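Local coordinates for D-mandelate dehydrogenase (Rhodotorula graminis, PDB 2W2K), which probably interconverts D-mandelate and its 2-oxo acid with a nicotinamide cofactor, at residues 6-11 with 54-59; 30-35 with 47-52. All coordinates share one frame; numbering follows the deposited sequence.

Contact 1. Residues 6-11 with 54-59; sequences VLLLGD and AIIKLA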
ATOM      1  N   VAL B   6      18.653 -13.812 -36.099  1.00  4.48           N
ATOM      2  CA  VAL B   6      17.560 -13.536 -35.125  1.00  4.84           C
ATOM      3  C   VAL B   6      16.694 -12.333 -35.569  1.00  6.23           C
ATOM      4  O   VAL B   6      17.209 -11.208 -35.730  1.00  7.05           O
ATOM      5  CB  VAL B   6      18.145 -13.284 -33.684  1.00  5.80           C
ATOM      6  CG1 VAL B   6      17.029 -13.030 -32.632  1.00  5.14           C
ATOM      7  CG2 VAL B   6      19.071 -14.446 -33.234  1.00  6.05           C
ATOM      8  N   LEU B   7      15.386 -12.566 -35.786  1.00  4.36           N
ATOM      9  CA  LEU B   7      14.455 -11.481 -36.120  1.00  3.85           C
ATOM     10  C   LEU B   7      14.091 -10.711 -34.836  1.00  6.35           C
ATOM     11  O   LEU B   7      13.619 -11.323 -33.882  1.00  6.20           O
ATOM     12  CB  LEU B   7      13.163 -12.046 -36.770  1.00  4.09           C
ATOM     13  CG  LEU B   7      12.168 -10.969 -37.275  1.00  8.13           C
ATOM     14  CD1 LEU B   7      12.743 -10.280 -38.510  1.00  7.33           C
ATOM     15  CD2 LEU B   7      10.824 -11.615 -37.620  1.00  7.21           C
ATOM     16  N   LEU B   8      14.277  -9.382 -34.852  1.00  8.11           N
ATOM     17  CA  LEU B   8      13.952  -8.482 -33.716  1.00  8.96           C
ATOM     18  C   LEU B   8      12.590  -7.831 -33.917  1.00  9.19           C
ATOM     19  O   LEU B   8      12.417  -7.085 -34.878  1.00  7.70           O
ATOM     20  CB  LEU B   8      15.024  -7.377 -33.586  1.00  6.14           C
ATOM     21  CG  LEU B   8      14.808  -6.268 -32.533  1.00  7.53           C
ATOM     22  CD1 LEU B   8      14.652  -6.868 -31.109  1.00  9.58           C
ATOM     23  CD2 LEU B   8      15.943  -5.267 -32.548  1.00 10.18           C
ATOM     24  N   LEU B   9      11.624  -8.139 -33.034  1.00  8.36           N
ATOM     25  CA  LEU B   9      10.280  -7.552 -33.080  1.00  9.62           C
ATOM     26  C   LEU B   9      10.217  -6.270 -32.253  1.00 11.02           C
ATOM     27  O   LEU B   9      10.176  -6.306 -31.007  1.00 10.38           O
ATOM     28  CB  LEU B   9       9.198  -8.533 -32.578  1.00 12.09           C
ATOM     29  CG  LEU B   9       8.868  -9.834 -33.311  1.00 15.83           C
ATOM     30  CD1 LEU B   9       7.691 -10.551 -32.575  1.00 17.58           C
ATOM     31  CD2 LEU B   9       8.536  -9.618 -34.794  1.00 16.49           C
ATOM     32  N   GLY B  10      10.215  -5.135 -32.943  1.00 10.87           N
ATOM     33  CA  GLY B  10      10.206  -3.837 -32.260  1.00 10.17           C
ATOM     34  C   GLY B  10      11.564  -3.336 -31.775  1.00 11.00           C
ATOM     35  O   GLY B  10      12.612  -3.723 -32.327  1.00  9.70           O
ATOM     36  N   ASP B  11      11.546  -2.495 -30.730  1.00 10.47           N
ATOM     37  CA  ASP B  11      12.755  -1.801 -30.236  1.00  9.99           C
ATOM     38  C   ASP B  11      13.885  -2.735 -29.711  1.00 10.28           C
ATOM     39  O   ASP B  11      13.612  -3.808 -29.161  1.00 10.96           O
ATOM     40  CB  ASP B  11      12.391  -0.809 -29.106  1.00 10.66           C
ATOM     41  CG  ASP B  11      11.697   0.469 -29.604  1.00 19.84           C
ATOM     42  OD1 ASP B  11      11.677   0.743 -30.820  1.00 15.65           O
ATOM     43  OD2 ASP B  11      11.156   1.202 -28.746  1.00 21.80           O
ATOM     44  N   ALA B  54      15.856 -17.838 -34.993  1.00  4.31           N
ATOM     45  CA  ALA B  54      15.164 -17.386 -33.778  1.00  2.32           C
ATOM     46  C   ALA B  54      14.398 -16.065 -33.977  1.00  7.21           C
ATOM     47  O   ALA B  54      14.657 -15.309 -34.945  1.00  5.48           O
ATOM     48  CB  ALA B  54      16.193 -17.247 -32.589  1.00  6.69           C
ATOM     49  N   ILE B  55      13.448 -15.804 -33.064  1.00  5.66           N
ATOM     50  CA  ILE B  55      12.776 -14.526 -32.926  1.00  5.60           C
ATOM     51  C   ILE B  55      12.903 -14.069 -31.447  1.00  3.45           C
ATOM     52  O   ILE B  55      12.706 -14.890 -30.534  1.00  6.60           O
ATOM     53  CB  ILE B  55      11.237 -14.645 -33.280  1.00  6.03           C
ATOM     54  CG1 ILE B  55      11.010 -15.101 -34.739  1.00  2.90           C
ATOM     55  CG2 ILE B  55      10.528 -13.299 -33.028  1.00  8.10           C
ATOM     56  CD1 ILE B  55       9.669 -15.905 -34.922  1.00  4.35           C
ATOM     57  N   ILE B  56      13.179 -12.777 -31.228  1.00  5.77           N
ATOM     58  CA  ILE B  56      13.225 -12.150 -29.878  1.00  4.79           C
ATOM     59  C   ILE B  56      12.309 -10.900 -29.748  1.00  7.94           C
ATOM     60  O   ILE B  56      12.168 -10.085 -30.694  1.00  7.07           O
ATOM     61  CB  ILE B  56      14.736 -11.811 -29.460  1.00  4.54           C
ATOM     62  CG1 ILE B  56      14.886 -11.644 -27.923  1.00 11.19           C
ATOM     63  CG2 ILE B  56      15.310 -10.656 -30.299  1.00  6.55           C
ATOM     64  CD1 ILE B  56      16.354 -11.552 -27.369  1.00  6.34           C
ATOM     65  N   LYS B  57      11.679 -10.772 -28.579  1.00  7.07           N
ATOM     66  CA  LYS B  57      10.696  -9.696 -28.289  1.00  6.47           C
ATOM     67  C   LYS B  57      10.999  -9.216 -26.852  1.00  7.23           C
ATOM     68  O   LYS B  57      10.649  -9.902 -25.857  1.00  7.31           O
ATOM     69  CB  LYS B  57       9.261 -10.273 -28.433  1.00  4.95           C
ATOM     70  CG  LYS B  57       8.065  -9.227 -28.380  1.00  5.41           C
ATOM     71  CD  LYS B  57       6.724  -9.997 -28.278  1.00  5.44           C
ATOM     72  CE  LYS B  57       5.449  -9.112 -28.287  1.00  9.24           C
ATOM     73  NZ  LYS B  57       5.286  -8.204 -27.090  1.00  7.29           N
ATOM     74  N   LEU B  58      11.676  -8.061 -26.742  1.00  5.61           N
ATOM     75  CA  LEU B  58      12.312  -7.616 -25.478  1.00  8.69           C
ATOM     76  C   LEU B  58      11.389  -6.950 -24.437  1.00  6.79           C
ATOM     77  O   LEU B  58      11.790  -6.763 -23.269  1.00  7.44           O
ATOM     78  CB  LEU B  58      13.510  -6.689 -25.783  1.00 10.32           C
ATOM     79  CG  LEU B  58      14.681  -7.344 -26.554  1.00  9.99           C
ATOM     80  CD1 LEU B  58      15.638  -6.277 -27.130  1.00  8.61           C
ATOM     81  CD2 LEU B  58      15.455  -8.269 -25.671  1.00  7.85           C
ATOM     82  N   ALA B  59      10.176  -6.578 -24.852  1.00  8.06           N
ATOM     83  CA  ALA B  59       9.222  -5.909 -23.965  1.00  6.60           C
ATOM     84  C   ALA B  59       7.782  -6.257 -24.356  1.00  7.51           C
ATOM     85  O   ALA B  59       7.493  -6.535 -25.517  1.00  7.89           O
ATOM     86  CB  ALA B  59       9.413  -4.362 -23.992  1.00  7.88           C
TER
HETATM   87  O   HOH W   1      11.847  -6.116 -28.919  1.00 10.70           O
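Val6 carries CG1 anti to its backbone N (chi1 -178°), while Ile56 keeps CG2 in the crowded position between its own N and carbonyl carbon, and this sets Val6 CG1 3.7 Å from Ile56 CG2. Leu8 also sends CG anti to N, so its CD1 reaches the same Ile56 methyl, CD1 to CG2 3.9 Å; both partners cross Ile56 obliquely. Phe23 of helix 17-26 and Ile324 of helix 310-330 pack against Ile56 on this face. On the face that carries Ile55, Leu9, just past the strand, has CG beside its N, which lays CG on Ile55 CG2 at 3.9 Å, and Trp69 and Phe84 touch both residues.

Underneath, 6-8 and 54-57 run as adjacent parallel strands of the domain's five-stranded sheet. Leu7 uses both of its backbone groups: its N gives to Ala54 O at 3.0 Å, coming from above the carbonyl plane, and its O takes Ile56 N at 3.1 Å, nearly along the C=O axis. Leu9 N then meets Ile56 O at 3.1 Å, almost straight at 175°. Past this point the chains part and a water takes over. It donates to Leu9 O (2.7 Å) and to Asp11 O, and accepts from Leu58 N (2.9 Å). Aliphatic side chains thus pack on both faces, while direct bonds, then a three-way water, satisfy the peptide groups joining the segments.

Contact 2. Residues 30-35 with 47-52; sequences IPANLT and KRYGDF
One side-chain hydrogen bond ties the two segments together. Tyr49 OH donates to Ala32 O at 2.7 Å, arriving in the carbonyl plane on a lone pair, with a C=O...O angle of 130°. The acceptor sits at the ring's edge, near its plane. Tyr49 has CG beside its backbone N (chi1 -50°), anti to the carbonyl carbon, which swings the ring out of the 47-52 loop toward the end of strand 28-31.

Apolar contacts line the reach of that ring. Ile30, with CG2 anti to its backbone N, crosses the tyrosine obliquely and puts CG2 4.1 Å from Tyr49 CD1. Ile30 CD1 lies against Tyr49 O and, at the end of the loop, 4.3 Å from Phe52 CB. Farther out, Ala32 CB comes to 4.4 Å from Tyr49 CZ. Leu7 touches Ala32 and Phe52, and Phe40 and Ala43 of helix 37-45 pack on the tyrosine. An alanine in place of Tyr49 would lose the phenol bond to Ala32 O and the ring contact with Ile30, and would probably leave the loop less firmly held against the strand end.

Backbone bonds shape the loop itself. Just past helix 37-45, Lys47 takes a positive phi in a Schellman motif and opens a type I beta turn, closed by Gly50 N to Lys47 O at 3.1 Å. The side chain of Arg5 also holds the loop, NH1 bonding Tyr49 O and Asp51 O. The whole belongs to a beta-alpha-beta crossover: strand 28-31, helix 37-45 and this return loop lead into parallel strand 54-57, with strand 5-8 between the two strands.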
ATOM      1  N   ILE B  30      18.331  -8.986 -37.029  1.00  6.64           N
ATOM      2  CA  ILE B  30      17.583  -8.395 -38.166  1.00  7.32           C
ATOM      3  C   ILE B  30      16.346  -7.577 -37.672  1.00  9.52           C
ATOM      4  O   ILE B  30      15.396  -8.161 -37.146  1.00  8.42           O
ATOM      5  CB  ILE B  30      17.077  -9.521 -39.144  1.00  8.82           C
ATOM      6  CG1 ILE B  30      18.195 -10.551 -39.465  1.00  8.15           C
ATOM      7  CG2 ILE B  30      16.428  -8.899 -40.406  1.00  9.93           C
ATOM      8  CD1 ILE B  30      17.635 -11.933 -39.919  1.00 13.17           C
ATOM      9  N   PRO B  31      16.352  -6.231 -37.816  1.00 10.23           N
ATOM     10  CA  PRO B  31      15.119  -5.468 -37.471  1.00 11.69           C
ATOM     11  C   PRO B  31      13.897  -5.821 -38.356  1.00 13.09           C
ATOM     12  O   PRO B  31      14.005  -5.816 -39.585  1.00 11.16           O
ATOM     13  CB  PRO B  31      15.541  -3.992 -37.672  1.00 14.90           C
ATOM     14  CG  PRO B  31      17.026  -4.003 -37.640  1.00 18.34           C
ATOM     15  CD  PRO B  31      17.445  -5.332 -38.241  1.00 13.73           C
ATOM     16  N   ALA B  32      12.744  -6.137 -37.746  1.00 13.40           N
ATOM     17  CA  ALA B  32      11.517  -6.439 -38.522  1.00  9.00           C
ATOM     18  C   ALA B  32      10.970  -5.196 -39.258  1.00 10.13           C
ATOM     19  O   ALA B  32      10.297  -5.316 -40.303  1.00  9.87           O
ATOM     20  CB  ALA B  32      10.412  -7.072 -37.607  1.00  9.09           C
ATOM     21  N   ASN B  33      11.278  -4.007 -38.740  1.00 11.88           N
ATOM     22  CA  ASN B  33      10.800  -2.754 -39.346  1.00 12.69           C
ATOM     23  C   ASN B  33       9.275  -2.759 -39.564  1.00 13.58           C
ATOM     24  O   ASN B  33       8.778  -2.491 -40.674  1.00 13.75           O
ATOM     25  CB  ASN B  33      11.560  -2.456 -40.661  1.00 15.35           C
ATOM     26  CG  ASN B  33      13.020  -2.056 -40.423  1.00 17.68           C
ATOM     27  OD1 ASN B  33      13.342  -1.403 -39.434  1.00 21.83           O
ATOM     28  ND2 ASN B  33      13.906  -2.448 -41.337  1.00 20.94           N
ATOM     29  N   LEU B  34       8.532  -3.069 -38.505  1.00 10.97           N
ATOM     30  CA  LEU B  34       7.083  -3.323 -38.661  1.00 15.33           C
ATOM     31  C   LEU B  34       6.282  -2.091 -39.122  1.00 14.15           C
ATOM     32  O   LEU B  34       6.595  -0.962 -38.724  1.00 17.37           O
ATOM     33  CB  LEU B  34       6.494  -3.911 -37.364  1.00 13.76           C
ATOM     34  CG  LEU B  34       6.972  -5.307 -36.917  1.00 11.16           C
ATOM     35  CD1 LEU B  34       6.620  -5.505 -35.445  1.00  6.32           C
ATOM     36  CD2 LEU B  34       6.388  -6.428 -37.757  1.00 13.65           C
ATOM     37  N   THR B  35       5.285  -2.324 -39.984  1.00 17.16           N
ATOM     38  CA  THR B  35       4.266  -1.312 -40.352  1.00 18.38           C
ATOM     39  C   THR B  35       2.859  -1.740 -39.872  1.00 17.90           C
ATOM     40  O   THR B  35       2.332  -1.185 -38.907  1.00 18.25           O
ATOM     41  CB  THR B  35       4.249  -1.001 -41.900  1.00 17.33           C
ATOM     42  OG1 THR B  35       4.015  -2.202 -42.654  1.00 17.30           O
ATOM     43  CG2 THR B  35       5.566  -0.371 -42.363  1.00 18.56           C
ATOM     44  N   LYS B  47       9.612 -13.754 -48.498  1.00 13.79           N
ATOM     45  CA  LYS B  47      10.941 -14.097 -47.933  1.00 15.16           C
ATOM     46  C   LYS B  47      11.855 -12.874 -47.696  1.00 13.03           C
ATOM     47  O   LYS B  47      13.080 -12.974 -47.861  1.00 13.16           O
ATOM     48  CB  LYS B  47      11.659 -15.148 -48.804  1.00 14.87           C
ATOM     49  CG  LYS B  47      10.864 -16.435 -49.055  1.00 19.19           C
ATOM     50  CD  LYS B  47      11.698 -17.430 -49.870  1.00 20.10           C
ATOM     51  N   ARG B  48      11.269 -11.730 -47.318  1.00 12.43           N
ATOM     52  CA  ARG B  48      12.011 -10.455 -47.212  1.00 14.59           C
ATOM     53  C   ARG B  48      13.200 -10.500 -46.237  1.00 13.79           C
ATOM     54  O   ARG B  48      14.237  -9.878 -46.490  1.00 12.63           O
ATOM     55  CB  ARG B  48      11.085  -9.299 -46.819  1.00 14.99           C
ATOM     56  CG  ARG B  48      10.207  -8.749 -47.990  1.00 28.24           C
ATOM     57  N   TYR B  49      13.046 -11.248 -45.145  1.00 12.42           N
ATOM     58  CA  TYR B  49      14.094 -11.369 -44.096  1.00 12.13           C
ATOM     59  C   TYR B  49      15.105 -12.539 -44.301  1.00 14.32           C
ATOM     60  O   TYR B  49      16.048 -12.689 -43.509  1.00 10.74           O
ATOM     61  CB  TYR B  49      13.431 -11.472 -42.694  1.00 11.46           C
ATOM     62  CG  TYR B  49      12.377 -10.405 -42.394  1.00  5.67           C
ATOM     63  CD1 TYR B  49      12.741  -9.063 -42.157  1.00 11.28           C
ATOM     64  CD2 TYR B  49      11.008 -10.745 -42.328  1.00  9.55           C
ATOM     65  CE1 TYR B  49      11.757  -8.085 -41.871  1.00  8.04           C
ATOM     66  CE2 TYR B  49      10.030  -9.789 -42.034  1.00  8.24           C
ATOM     67  CZ  TYR B  49      10.400  -8.474 -41.813  1.00 12.23           C
ATOM     68  OH  TYR B  49       9.426  -7.542 -41.532  1.00 12.47           O
ATOM     69  N   GLY B  50      14.916 -13.349 -45.352  1.00 12.14           N
ATOM     70  CA  GLY B  50      15.690 -14.613 -45.514  1.00 10.22           C
ATOM     71  C   GLY B  50      15.330 -15.683 -44.474  1.00 12.46           C
ATOM     72  O   GLY B  50      14.341 -15.533 -43.731  1.00 12.34           O
ATOM     73  N   ASP B  51      16.131 -16.757 -44.419  1.00  7.39           N
ATOM     74  CA  ASP B  51      15.995 -17.816 -43.404  1.00  7.64           C
ATOM     75  C   ASP B  51      16.549 -17.313 -42.058  1.00 10.68           C
ATOM     76  O   ASP B  51      17.686 -16.859 -42.005  1.00 11.98           O
ATOM     77  CB  ASP B  51      16.811 -19.055 -43.801  1.00  9.28           C
ATOM     78  CG  ASP B  51      16.093 -19.990 -44.790  1.00 10.66           C
ATOM     79  OD1 ASP B  51      15.051 -19.618 -45.377  1.00 14.01           O
ATOM     80  OD2 ASP B  51      16.598 -21.131 -44.961  1.00 16.90           O
ATOM     81  N   PHE B  52      15.756 -17.397 -40.981  1.00  8.90           N
ATOM     82  CA  PHE B  52      16.264 -17.079 -39.622  1.00  7.50           C
ATOM     83  C   PHE B  52      15.975 -18.247 -38.657  1.00  9.18           C
ATOM     84  O   PHE B  52      15.063 -19.061 -38.914  1.00  7.60           O
ATOM     85  CB  PHE B  52      15.745 -15.711 -39.089  1.00  7.38           C
ATOM     86  CG  PHE B  52      14.248 -15.510 -39.221  1.00  9.84           C
ATOM     87  CD1 PHE B  52      13.368 -15.938 -38.196  1.00  8.97           C
ATOM     88  CD2 PHE B  52      13.714 -14.861 -40.349  1.00  6.95           C
ATOM     89  CE1 PHE B  52      11.976 -15.751 -38.306  1.00  7.38           C
ATOM     90  CE2 PHE B  52      12.316 -14.655 -40.481  1.00 11.14           C
ATOM     91  CZ  PHE B  52      11.442 -15.083 -39.449  1.00  9.79           C
TER

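Overall arrangement
Contacts 1 and 2 lie in one five-stranded parallel sheet, their centres about 10 Å apart. Strand 5-8 is second from one edge, between 54-57 and the outermost strand 28-31, giving the order 2-1-3-4-5 of a flavodoxin-like domain. Along the chain both segments of contact 2 come between those of contact 1. Probable hydrogen bonds join them, Val6 O to Ile30 N and Leu8 N to Ile30 O, and Leu7 CD1 packs on Tyr49 CD1. The residues that bind NAD(+) lie elsewhere, mostly around the ends of the strands of the separate seven-stranded sheet, so both contacts belong to the other domain, probably the substrate-binding one, as in this family.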